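Local atomic coordinates of DUF724 domain-containing protein 6-like (Raphanus sativus, PDB entry 5ZWX), a protein that probably links histone H3K9me2 to DNA methylation in heterochromatin, binding the dimethylated H3 tail through its paired Agenet domains. Residues A[59-63]-A[64-68]; A[133-136]-A[137-140]; A[27-31]-A[32-36]; A[100-104]-A[105-109]. All coordinates share one frame; numbering follows the deposited sequence.

How the contacts relate
From the N terminus the order is contact 3, contact 1, contact 4, contact 2. The four lie in series, none enclosing or crossing another, and each joins adjoining pieces of chain. Contact 3 turns the chain into strand 32-40; contact 1 closes the loop between strands 58-59 and 67-72; contact 4 is the hairpin of strands 98-103 and 106-116; contact 2 rounds the corner from strand 130-135 into 139-146. Contacts 3 and 4 meet where strands 32-40 and 106-116 pair, and contacts 4 and 2 meet where strands 98-103 and 139-146 pair. Contact 1 stands apart, its centre about 17 Å from that of contact 3, though it reaches the same sheet.

Contact 1. Residues A[59-63]-A[64-68]; sequences FFDKE and GRKRL
Asp61 holds the returning chain at Arg65 and Lys66 with both carboxylate oxygens. Its OD1 receives the backbone N-H of Arg65 from the syn side (Arg65 N to Asp61 OD1 2.8 Å), and its OD2 turns a syn lone pair to the backbone N-H of Lys66 (Lys66 N to Asp61 OD2 3.2 Å). With CG lodged between its own N and carbonyl carbon (chi1 54°), the carboxylate is turned toward these two N-H groups. Asp61 OD1 also forms a salt bridge with Arg65 NE at 2.7 Å, but the carboxylate and guanidinium planes stand 87° apart and the N-H...O bond is weak. Glu63 lies alongside Arg65, its chain bent at chi2 to bring OE1 to the guanidinium edge; this second salt bridge is modelled so short that its length is doubtful. Replacing Asp61 by an alanine would probably leave the N-H groups of Arg65 and Lys66 without these acceptors and the loop freer to flex.

A type I turn runs from Asp61 to Gly64, closed by Gly64 N to Asp61 O at 3.0 Å; Gly64 takes a positive phi. Nearer the strands, Phe60 N donates to Lys66 O (2.9 Å). The Phe60 ring receives CD1 of Leu68 over the centre of one face, a CH-pi contact 3.5 Å from the centroid, while Phe59 and Arg67 form an antiparallel non-hydrogen-bonded pair, Phe59 CE2 resting on Arg67 CG at 3.6 Å. Backbone bonds from Phe59 and Lys62 place this loop, joining strands 58-59 and 67-72 of the Agenet domain, at the bound H3K9me2 peptide.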
loop_
_atom_site.group_PDB
_atom_site.type_symbol
_atom_site.label_atom_id
_atom_site.label_comp_id
_atom_site.label_asym_id
_atom_site.label_seq_id
_atom_site.Cartn_x
_atom_site.Cartn_y
_atom_site.Cartn_z
ATOM N N PHE A 59 -14.181 3.926 -0.480
ATOM C CA PHE A 59 -15.606 3.658 -0.318
ATOM C C PHE A 59 -16.267 3.474 -1.686
ATOM O O PHE A 59 -15.754 3.953 -2.703
ATOM C CB PHE A 59 -16.268 4.810 0.467
ATOM C CG PHE A 59 -15.760 4.932 1.871
ATOM C CD1 PHE A 59 -14.510 5.486 2.130
ATOM C CD2 PHE A 59 -16.504 4.452 2.932
ATOM C CE1 PHE A 59 -14.023 5.560 3.422
ATOM C CE2 PHE A 59 -16.024 4.531 4.231
ATOM C CZ PHE A 59 -14.785 5.075 4.473
ATOM N N PHE A 60 -17.395 2.772 -1.707
ATOM C CA PHE A 60 -18.164 2.581 -2.935
ATOM C C PHE A 60 -18.702 3.906 -3.423
ATOM O O PHE A 60 -18.698 4.193 -4.618
ATOM C CB PHE A 60 -19.324 1.602 -2.715
ATOM C CG PHE A 60 -19.001 0.185 -3.102
ATOM C CD1 PHE A 60 -19.007 -0.203 -4.435
ATOM C CD2 PHE A 60 -18.696 -0.766 -2.132
ATOM C CE1 PHE A 60 -18.705 -1.518 -4.794
ATOM C CE2 PHE A 60 -18.395 -2.081 -2.484
ATOM C CZ PHE A 60 -18.400 -2.453 -3.815
ATOM N N ASP A 61 -19.126 4.715 -2.458
ATOM C CA ASP A 61 -19.839 5.967 -2.680
ATOM C C ASP A 61 -19.117 7.150 -2.042
ATOM O O ASP A 61 -18.515 7.009 -0.980
ATOM C CB ASP A 61 -21.239 5.849 -2.087
ATOM C CG ASP A 61 -21.204 5.435 -0.620
ATOM O OD1 ASP A 61 -21.831 6.109 0.219
ATOM O OD2 ASP A 61 -20.526 4.435 -0.297
ATOM N N LYS A 62 -19.212 8.335 -2.641
ATOM C CA LYS A 62 -18.479 9.462 -2.084
ATOM C C LYS A 62 -19.102 9.971 -0.780
ATOM O O LYS A 62 -18.458 10.716 -0.034
ATOM C CB LYS A 62 -18.360 10.594 -3.103
ATOM C CG LYS A 62 -19.560 10.764 -4.012
ATOM C CD LYS A 62 -19.582 12.162 -4.611
ATOM C CE LYS A 62 -20.841 12.389 -5.415
ATOM N NZ LYS A 62 -21.340 13.782 -5.267
ATOM N N GLU A 63 -20.330 9.565 -0.476
ATOM C CA GLU A 63 -20.907 9.967 0.802
ATOM C C GLU A 63 -20.473 9.019 1.928
ATOM O O GLU A 63 -20.743 9.276 3.104
ATOM C CB GLU A 63 -22.435 10.070 0.723
ATOM C CG GLU A 63 -22.982 10.489 -0.644
ATOM C CD GLU A 63 -23.152 9.306 -1.569
ATOM O OE1 GLU A 63 -22.920 8.179 -1.100
ATOM O OE2 GLU A 63 -23.503 9.494 -2.753
ATOM N N GLY A 64 -19.790 7.933 1.572
ATOM C CA GLY A 64 -19.062 7.147 2.553
ATOM C C GLY A 64 -19.860 6.157 3.389
ATOM O O GLY A 64 -19.462 5.820 4.510
ATOM N N ARG A 65 -20.970 5.671 2.843
ATOM C CA ARG A 65 -21.808 4.716 3.561
ATOM C C ARG A 65 -21.199 3.306 3.622
ATOM O O ARG A 65 -21.303 2.632 4.648
ATOM C CB ARG A 65 -23.207 4.665 2.932
ATOM C CG ARG A 65 -23.960 6.001 2.977
ATOM C CD ARG A 65 -25.040 6.092 1.895
ATOM N NE ARG A 65 -24.503 6.481 0.590
ATOM C CZ ARG A 65 -25.055 6.147 -0.575
ATOM N NH1 ARG A 65 -26.158 5.411 -0.599
ATOM N NH2 ARG A 65 -24.500 6.537 -1.716
ATOM N N LYS A 66 -20.554 2.871 2.540
ATOM C CA LYS A 66 -20.041 1.499 2.440
ATOM C C LYS A 66 -18.578 1.440 1.997
ATOM O O LYS A 66 -18.228 1.934 0.926
ATOM C CB LYS A 66 -20.899 0.685 1.462
ATOM C CG LYS A 66 -21.641 1.528 0.421
ATOM C CD LYS A 66 -22.359 0.664 -0.614
ATOM C CE LYS A 66 -22.917 1.511 -1.758
ATOM N NZ LYS A 66 -24.241 2.107 -1.426
ATOM N N ARG A 67 -17.721 0.833 2.811
ATOM C CA ARG A 67 -16.335 0.659 2.405
ATOM C C ARG A 67 -16.271 -0.220 1.165
ATOM O O ARG A 67 -17.061 -1.150 1.011
ATOM C CB ARG A 67 -15.503 0.071 3.538
ATOM C CG ARG A 67 -15.312 1.042 4.674
ATOM C CD ARG A 67 -14.355 0.525 5.724
ATOM N NE ARG A 67 -14.080 1.558 6.715
ATOM C CZ ARG A 67 -13.331 1.387 7.798
ATOM N NH1 ARG A 67 -12.767 0.209 8.047
ATOM N NH2 ARG A 67 -13.147 2.400 8.636
ATOM N N LEU A 68 -15.357 0.104 0.262
ATOM C CA LEU A 68 -15.246 -0.619 -0.994
ATOM C C LEU A 68 -14.818 -2.066 -0.733
ATOM O O LEU A 68 -13.921 -2.316 0.066
ATOM C CB LEU A 68 -14.238 0.069 -1.919
ATOM C CG LEU A 68 -13.971 -0.640 -3.247
ATOM C CD1 LEU A 68 -15.252 -0.710 -4.066
ATOM C CD2 LEU A 68 -12.843 0.028 -4.031
#

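Contact 2. Residues A[133-136]-A[137-140]; sequences RFRR and DELR
Arg135 lays one face of its guanidinium over the carboxylate of Glu138, the two planes only 11° apart. The stack is electrostatic: Arg135 NH1 lies 3.4 Å from Glu138 OE1, yet that oxygen sits well out of the guanidinium plane and no N-H points at it. OE1 instead spends its anti lone pair on the backbone of the same arginine, in a nearly straight bond (Arg135 N to Glu138 OE1 2.8 Å). The extended Glu138 chain runs back under Arg135, and the bend at chi3 of Arg135 (-53°) folds its guanidinium down onto the acid.

Asp137 comes from another direction, toward the guanidinium rim. Its OD2 offers a syn lone pair to Arg135 NE at 3.2 Å, 23° out of the guanidinium plane. A water completes this edge, accepting from Arg135 NH2 at 3.1 Å and donating to Asp137 OD2 at 3.0 Å. Phe134 stands across Glu138, turning its ring edge to the carboxylate, and its CB meets Leu139 CD2 at 3.8 Å; that apolar pair also packs on Ala101.

The backbone makes a short 3-10 turn with two successive bonds, Glu138 N to Arg135 O and Leu139 N to Arg136 O, while Arg136 NH1 reaches Leu139 O in a weak bond of 3.0 Å. One arginine thus answers two acids, one over a face and one at the rim, so the positive charge probably helps keep both carboxylates ionised, and Glu138 ties the end of strand 130-135 to the 3-10 turn that follows.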
loop_
_atom_site.group_PDB
_atom_site.type_symbol
_atom_site.label_atom_id
_atom_site.label_comp_id
_atom_site.label_asym_id
_atom_site.label_seq_id
_atom_site.Cartn_x
_atom_site.Cartn_y
_atom_site.Cartn_z
ATOM N N ARG A 133 5.971 17.662 -3.086
ATOM C CA ARG A 133 6.615 17.882 -1.774
ATOM C C ARG A 133 5.815 17.293 -0.644
ATOM O O ARG A 133 4.578 17.392 -0.675
ATOM C CB ARG A 133 6.775 19.377 -1.493
ATOM C CG ARG A 133 7.779 20.051 -2.367
ATOM C CD ARG A 133 8.034 21.469 -1.854
ATOM N NE ARG A 133 9.095 22.082 -2.628
ATOM C CZ ARG A 133 9.545 23.315 -2.441
ATOM N NH1 ARG A 133 9.013 24.081 -1.496
ATOM N NH2 ARG A 133 10.511 23.771 -3.215
ATOM N N PHE A 134 6.515 16.763 0.374
ATOM C CA PHE A 134 5.894 16.135 1.524
ATOM C C PHE A 134 6.647 16.479 2.801
ATOM O O PHE A 134 7.836 16.812 2.756
ATOM C CB PHE A 134 5.880 14.564 1.385
ATOM C CG PHE A 134 5.032 14.069 0.260
ATOM C CD1 PHE A 134 5.588 13.811 -0.977
ATOM C CD2 PHE A 134 3.675 13.868 0.437
ATOM C CE1 PHE A 134 4.787 13.369 -2.045
ATOM C CE2 PHE A 134 2.872 13.419 -0.639
ATOM C CZ PHE A 134 3.438 13.179 -1.865
ATOM N N ARG A 135 5.962 16.371 3.934
ATOM C CA ARG A 135 6.653 16.415 5.230
ATOM C C ARG A 135 7.181 15.020 5.500
ATOM O O ARG A 135 6.663 14.058 4.961
ATOM C CB ARG A 135 5.714 16.856 6.360
ATOM C CG ARG A 135 5.056 18.237 6.129
ATOM C CD ARG A 135 4.046 18.534 7.230
ATOM N NE ARG A 135 3.073 17.441 7.392
ATOM C CZ ARG A 135 1.969 17.334 6.658
ATOM N NH1 ARG A 135 1.723 18.227 5.719
ATOM N NH2 ARG A 135 1.113 16.345 6.852
ATOM N N ARG A 136 8.211 14.924 6.337
ATOM C CA ARG A 136 8.737 13.620 6.777
ATOM C C ARG A 136 7.633 12.707 7.305
ATOM O O ARG A 136 7.612 11.520 7.011
ATOM C CB ARG A 136 9.803 13.830 7.873
ATOM C CG ARG A 136 10.271 12.512 8.559
ATOM C CD ARG A 136 11.021 11.609 7.583
ATOM N NE ARG A 136 11.410 10.329 8.170
ATOM C CZ ARG A 136 10.634 9.250 8.149
ATOM N NH1 ARG A 136 9.440 9.310 7.580
ATOM N NH2 ARG A 136 11.045 8.113 8.682
ATOM N N ASP A 137 6.714 13.241 8.107
ATOM C CA ASP A 137 5.689 12.365 8.690
ATOM C C ASP A 137 4.659 11.844 7.666
ATOM O O ASP A 137 3.772 11.072 8.027
ATOM C CB ASP A 137 4.974 13.081 9.843
ATOM C CG ASP A 137 4.452 14.448 9.447
ATOM O OD1 ASP A 137 4.801 15.451 10.109
ATOM O OD2 ASP A 137 3.695 14.525 8.466
ATOM N N GLU A 138 4.770 12.256 6.399
ATOM C CA GLU A 138 3.926 11.717 5.327
ATOM C C GLU A 138 4.614 10.601 4.540
ATOM O O GLU A 138 4.046 10.068 3.571
ATOM C CB GLU A 138 3.517 12.845 4.353
ATOM C CG GLU A 138 2.693 13.912 5.009
ATOM C CD GLU A 138 2.340 15.044 4.011
ATOM O OE1 GLU A 138 3.214 15.903 3.751
ATOM O OE2 GLU A 138 1.192 15.048 3.502
ATOM N N LEU A 139 5.840 10.256 4.938
ATOM C CA LEU A 139 6.607 9.264 4.178
ATOM C C LEU A 139 6.923 8.041 5.029
ATOM O O LEU A 139 7.015 8.147 6.251
ATOM C CB LEU A 139 7.920 9.845 3.679
ATOM C CG LEU A 139 7.849 11.157 2.886
ATOM C CD1 LEU A 139 9.273 11.519 2.590
ATOM C CD2 LEU A 139 7.065 10.927 1.595
ATOM N N ARG A 140 7.091 6.896 4.370
ATOM C CA ARG A 140 7.687 5.730 5.031
ATOM C C ARG A 140 8.781 5.134 4.127
ATOM O O ARG A 140 8.724 5.247 2.929
ATOM C CB ARG A 140 6.606 4.688 5.351
ATOM C CG ARG A 140 5.974 4.052 4.116
ATOM C CD ARG A 140 4.818 3.044 4.482
ATOM N NE ARG A 140 4.297 2.330 3.301
ATOM C CZ ARG A 140 3.371 1.362 3.342
ATOM N NH1 ARG A 140 2.810 1.002 4.502
ATOM N NH2 ARG A 140 2.988 0.756 2.213
HETATM O O HOH W 1 0.892 13.524 8.120
#

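Contact 3. Residues A[27-31]-A[32-36]; sequences SGFRG and SWYMG
Phe29 to Ser32 form a type II beta turn, closed by Ser32 N donating to Phe29 O at 3.0 Å, with Gly31 at the positive phi that this turn calls for. The turn leads into strand 32-40 of the Agenet domain, a member of the SH3-like clan of small beta barrels.

The serine side chain doubles the closure. Placed between its own N and carbonyl carbon (chi1 66°), Ser32 OG reaches back to Phe29 O and gives it the hydroxyl proton at 2.7 Å, only 15° from the carbonyl plane. The carbonyl is thereby gripped by two donors of one residue. With an alanine here the backbone bond would remain, but Phe29 O would probably lose one donor and the turn be less firmly pinned.

The Phe29 ring turns its edge to Ser32 OG and also to the face of Tyr34, in an offset edge-to-face pair with planes at 89° and centroids 5.8 Å apart; the nearest carbons are Phe29 CE1 and Tyr34 CE1 at 3.9 Å. The hydroxyl of Tyr34 is hydrogen-bonded to Ser104 O. The bound peptide lies against both rings, a basic side chain on Phe29 and an apolar one on Tyr34, and a backbone hydrogen bond joins Gly28 to it. A water spans the turn, 2.7 Å from Phe29 O and 2.8 Å from Ser32 O.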
loop_
_atom_site.group_PDB
_atom_site.type_symbol
_atom_site.label_atom_id
_atom_site.label_comp_id
_atom_site.label_asym_id
_atom_site.label_seq_id
_atom_site.Cartn_x
_atom_site.Cartn_y
_atom_site.Cartn_z
ATOM N N SER A 27 -4.039 0.915 -14.256
ATOM C CA SER A 27 -2.946 1.851 -14.514
ATOM C C SER A 27 -2.977 3.053 -13.564
ATOM O O SER A 27 -1.921 3.549 -13.128
ATOM C CB SER A 27 -2.987 2.338 -15.965
ATOM O OG SER A 27 -4.182 3.045 -16.224
ATOM N N GLY A 28 -4.185 3.501 -13.221
ATOM C CA GLY A 28 -4.326 4.662 -12.351
ATOM C C GLY A 28 -3.867 4.368 -10.922
ATOM O O GLY A 28 -3.800 5.278 -10.093
ATOM N N PHE A 29 -3.549 3.107 -10.622
ATOM C CA PHE A 29 -3.096 2.781 -9.264
ATOM C C PHE A 29 -1.683 2.212 -9.190
ATOM O O PHE A 29 -1.244 1.683 -8.142
ATOM C CB PHE A 29 -4.076 1.812 -8.625
ATOM C CG PHE A 29 -5.298 2.492 -8.097
ATOM C CD1 PHE A 29 -5.221 3.268 -6.938
ATOM C CD2 PHE A 29 -6.505 2.387 -8.755
ATOM C CE1 PHE A 29 -6.346 3.919 -6.446
ATOM C CE2 PHE A 29 -7.634 3.022 -8.266
ATOM C CZ PHE A 29 -7.545 3.806 -7.112
ATOM N N ARG A 30 -0.957 2.371 -10.288
ATOM C CA ARG A 30 0.431 1.921 -10.397
ATOM C C ARG A 30 1.274 2.485 -9.258
ATOM O O ARG A 30 1.312 3.703 -9.043
ATOM C CB ARG A 30 1.020 2.361 -11.744
ATOM C CG ARG A 30 2.252 1.601 -12.168
ATOM C CD ARG A 30 1.892 0.191 -12.597
ATOM N NE ARG A 30 1.044 0.195 -13.788
ATOM C CZ ARG A 30 0.350 -0.853 -14.220
ATOM N NH1 ARG A 30 0.391 -2.002 -13.557
ATOM N NH2 ARG A 30 -0.395 -0.749 -15.314
ATOM N N GLY A 31 1.947 1.609 -8.521
ATOM C CA GLY A 31 2.788 2.076 -7.437
ATOM C C GLY A 31 2.083 2.311 -6.113
ATOM O O GLY A 31 2.732 2.773 -5.160
ATOM N N SER A 32 0.791 2.000 -6.012
ATOM C CA SER A 32 0.104 2.227 -4.727
ATOM C C SER A 32 -0.111 0.976 -3.900
ATOM O O SER A 32 -0.241 -0.120 -4.454
ATOM C CB SER A 32 -1.265 2.838 -4.919
ATOM O OG SER A 32 -2.145 1.955 -5.564
ATOM N N TRP A 33 -0.231 1.203 -2.593
ATOM C CA TRP A 33 -0.670 0.202 -1.623
ATOM C C TRP A 33 -1.769 0.867 -0.779
ATOM O O TRP A 33 -1.522 1.898 -0.137
ATOM C CB TRP A 33 0.503 -0.249 -0.748
ATOM C CG TRP A 33 1.513 -1.087 -1.503
ATOM C CD1 TRP A 33 2.709 -0.676 -2.030
ATOM C CD2 TRP A 33 1.380 -2.478 -1.840
ATOM N NE1 TRP A 33 3.333 -1.742 -2.659
ATOM C CE2 TRP A 33 2.537 -2.853 -2.557
ATOM C CE3 TRP A 33 0.396 -3.436 -1.607
ATOM C CZ2 TRP A 33 2.737 -4.167 -3.029
ATOM C CZ3 TRP A 33 0.605 -4.756 -2.069
ATOM C CH2 TRP A 33 1.756 -5.093 -2.778
ATOM N N TYR A 34 -2.979 0.313 -0.819
ATOM C CA TYR A 34 -4.098 0.777 0.019
ATOM C C TYR A 34 -4.372 -0.186 1.166
ATOM O O TYR A 34 -4.336 -1.401 0.960
ATOM C CB TYR A 34 -5.354 0.977 -0.838
ATOM C CG TYR A 34 -5.305 2.388 -1.454
ATOM C CD1 TYR A 34 -4.446 2.667 -2.518
ATOM C CD2 TYR A 34 -6.056 3.441 -0.924
ATOM C CE1 TYR A 34 -4.353 3.997 -3.065
ATOM C CE2 TYR A 34 -5.972 4.746 -1.463
ATOM C CZ TYR A 34 -5.123 5.001 -2.530
ATOM O OH TYR A 34 -5.010 6.285 -3.053
HETATM N N MSE A 35 -4.597 0.331 2.369
HETATM C CA MSE A 35 -4.793 -0.542 3.534
HETATM C C MSE A 35 -6.169 -1.189 3.494
HETATM O O MSE A 35 -7.133 -0.573 3.043
HETATM C CB MSE A 35 -4.620 0.237 4.845
HETATM C CG MSE A 35 -3.354 1.063 4.913
HETATM SE SE MSE A 35 -1.684 0.015 4.676
HETATM C CE MSE A 35 -1.413 0.213 2.732
ATOM N N GLY A 36 -6.270 -2.443 3.946
ATOM C CA GLY A 36 -7.576 -3.064 4.032
ATOM C C GLY A 36 -7.563 -4.311 4.893
ATOM O O GLY A 36 -6.619 -4.536 5.649
HETATM O O HOH W 2 -0.823 -0.830 -7.112
#

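Contact 4. Residues A[100-104]-A[105-109]; sequences DAFYS and DGWWE
A beta hairpin with a two-residue type I' turn, Tyr103 to Gly106, joins strands 98-103 and 106-116. Ser104 and Asp105 occupy the turn with positive phi, and paired backbone bonds link Tyr103 with Gly106 and Ala101 with Trp108.

Phe102 and Trp107, a non-hydrogen-bonded pair, share one face of the hairpin. Phe102 sets its edge on the indole face, CD1 lying 3.5 Å from Trp107 CE2 with the planes at 60°, and its CB makes a CH-pi contact 4.0 Å from the centroid of the six-membered ring. With CG anti to the backbone N (chi1 -158°), the Phe102 ring also reaches over the turn, its CZ 3.5 Å from Asp105 C. On the face of Ala101 and Tyr103, Trp108 tucks NE1 against the turn in a weak bond to Tyr103 O at 3.0 Å, and its CD1 touches Tyr103 CB at 3.8 Å.

Tyr103 and Trp108 pack on a modified side chain of the bound peptide, consistent with the dimethyllysine, and a basic peptide side chain salt-bridges Asp105 OD2. Strand 32-40 pairs with 106-116 by backbone hydrogen bonding of Trp33 with Trp107; strand 139-146 flanks 98-103, its Arg140 salt-bridged to Asp100 and in cation-pi contact with Trp107.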
loop_
_atom_site.group_PDB
_atom_site.type_symbol
_atom_site.label_atom_id
_atom_site.label_comp_id
_atom_site.label_asym_id
_atom_site.label_seq_id
_atom_site.Cartn_x
_atom_site.Cartn_y
_atom_site.Cartn_z
ATOM N N ASP A 100 7.482 5.477 0.326
ATOM C CA ASP A 100 6.078 5.631 -0.059
ATOM C C ASP A 100 5.582 6.908 0.597
ATOM O O ASP A 100 5.911 7.181 1.749
ATOM C CB ASP A 100 5.192 4.472 0.389
ATOM C CG ASP A 100 5.732 3.119 -0.009
ATOM O OD1 ASP A 100 6.404 3.007 -1.063
ATOM O OD2 ASP A 100 5.479 2.159 0.762
ATOM N N ALA A 101 4.778 7.676 -0.142
ATOM C CA ALA A 101 4.157 8.894 0.361
ATOM C C ALA A 101 2.656 8.687 0.570
ATOM O O ALA A 101 1.977 8.095 -0.282
ATOM C CB ALA A 101 4.393 10.051 -0.618
ATOM N N PHE A 102 2.138 9.145 1.697
ATOM C CA PHE A 102 0.702 9.042 1.930
ATOM C C PHE A 102 -0.059 10.114 1.175
ATOM O O PHE A 102 0.102 11.320 1.433
ATOM C CB PHE A 102 0.373 9.131 3.401
ATOM C CG PHE A 102 -0.958 8.537 3.746
ATOM C CD1 PHE A 102 -1.171 7.154 3.623
ATOM C CD2 PHE A 102 -1.990 9.339 4.202
ATOM C CE1 PHE A 102 -2.402 6.601 3.949
ATOM C CE2 PHE A 102 -3.223 8.786 4.530
ATOM C CZ PHE A 102 -3.422 7.413 4.410
ATOM N N TYR A 103 -0.912 9.689 0.246
ATOM C CA TYR A 103 -1.517 10.677 -0.701
ATOM C C TYR A 103 -2.833 10.068 -1.152
ATOM O O TYR A 103 -2.886 8.830 -1.371
ATOM C CB TYR A 103 -0.561 10.875 -1.868
ATOM C CG TYR A 103 -0.934 11.943 -2.855
ATOM C CD1 TYR A 103 -1.729 11.646 -3.958
ATOM C CD2 TYR A 103 -0.427 13.233 -2.709
ATOM C CE1 TYR A 103 -2.067 12.672 -4.878
ATOM C CE2 TYR A 103 -0.734 14.224 -3.590
ATOM C CZ TYR A 103 -1.548 13.941 -4.677
ATOM O OH TYR A 103 -1.804 14.956 -5.540
ATOM N N SER A 104 -3.903 10.859 -1.220
ATOM C CA SER A 104 -5.239 10.297 -1.524
ATOM C C SER A 104 -5.548 9.023 -0.709
ATOM O O SER A 104 -6.121 8.051 -1.253
ATOM C CB SER A 104 -5.356 9.971 -3.013
ATOM O OG SER A 104 -5.226 11.139 -3.814
ATOM N N ASP A 105 -5.116 9.030 0.560
ATOM C CA ASP A 105 -5.465 8.045 1.565
ATOM C C ASP A 105 -4.889 6.655 1.271
ATOM O O ASP A 105 -5.344 5.656 1.870
ATOM C CB ASP A 105 -6.991 7.980 1.744
ATOM C CG ASP A 105 -7.571 9.314 2.253
ATOM O OD1 ASP A 105 -7.289 9.696 3.409
ATOM O OD2 ASP A 105 -8.292 9.964 1.487
ATOM N N GLY A 106 -3.869 6.594 0.409
ATOM C CA GLY A 106 -3.064 5.363 0.299
ATOM C C GLY A 106 -1.582 5.705 0.210
ATOM O O GLY A 106 -1.196 6.898 0.249
ATOM N N TRP A 107 -0.747 4.675 0.117
ATOM C CA TRP A 107 0.702 4.841 0.021
ATOM C C TRP A 107 1.199 4.681 -1.409
ATOM O O TRP A 107 0.936 3.670 -2.054
ATOM C CB TRP A 107 1.418 3.817 0.931
ATOM C CG TRP A 107 1.183 4.074 2.400
ATOM C CD1 TRP A 107 0.261 3.470 3.207
ATOM C CD2 TRP A 107 1.899 4.997 3.235
ATOM N NE1 TRP A 107 0.367 3.950 4.490
ATOM C CE2 TRP A 107 1.360 4.892 4.536
ATOM C CE3 TRP A 107 2.933 5.920 3.000
ATOM C CZ2 TRP A 107 1.824 5.661 5.611
ATOM C CZ3 TRP A 107 3.398 6.674 4.067
ATOM C CH2 TRP A 107 2.839 6.546 5.355
ATOM N N TRP A 108 1.956 5.661 -1.899
ATOM C CA TRP A 108 2.425 5.639 -3.288
ATOM C C TRP A 108 3.941 5.649 -3.321
ATOM O O TRP A 108 4.576 6.530 -2.727
ATOM C CB TRP A 108 1.868 6.874 -4.073
ATOM C CG TRP A 108 0.376 6.893 -4.124
ATOM C CD1 TRP A 108 -0.472 7.237 -3.110
ATOM C CD2 TRP A 108 -0.465 6.517 -5.251
ATOM N NE1 TRP A 108 -1.784 7.113 -3.545
ATOM C CE2 TRP A 108 -1.800 6.659 -4.839
ATOM C CE3 TRP A 108 -0.202 6.065 -6.548
ATOM C CZ2 TRP A 108 -2.886 6.377 -5.695
ATOM C CZ3 TRP A 108 -1.278 5.796 -7.404
ATOM C CH2 TRP A 108 -2.601 5.953 -6.963
ATOM N N GLU A 109 4.529 4.686 -4.014
ATOM C CA GLU A 109 5.987 4.576 -4.079
ATOM C C GLU A 109 6.612 5.675 -4.948
ATOM O O GLU A 109 6.201 5.872 -6.087
ATOM C CB GLU A 109 6.393 3.221 -4.649
ATOM C CG GLU A 109 7.868 3.097 -4.879
ATOM C CD GLU A 109 8.281 1.660 -5.165
ATOM O OE1 GLU A 109 7.395 0.852 -5.534
ATOM O OE2 GLU A 109 9.483 1.351 -5.004
#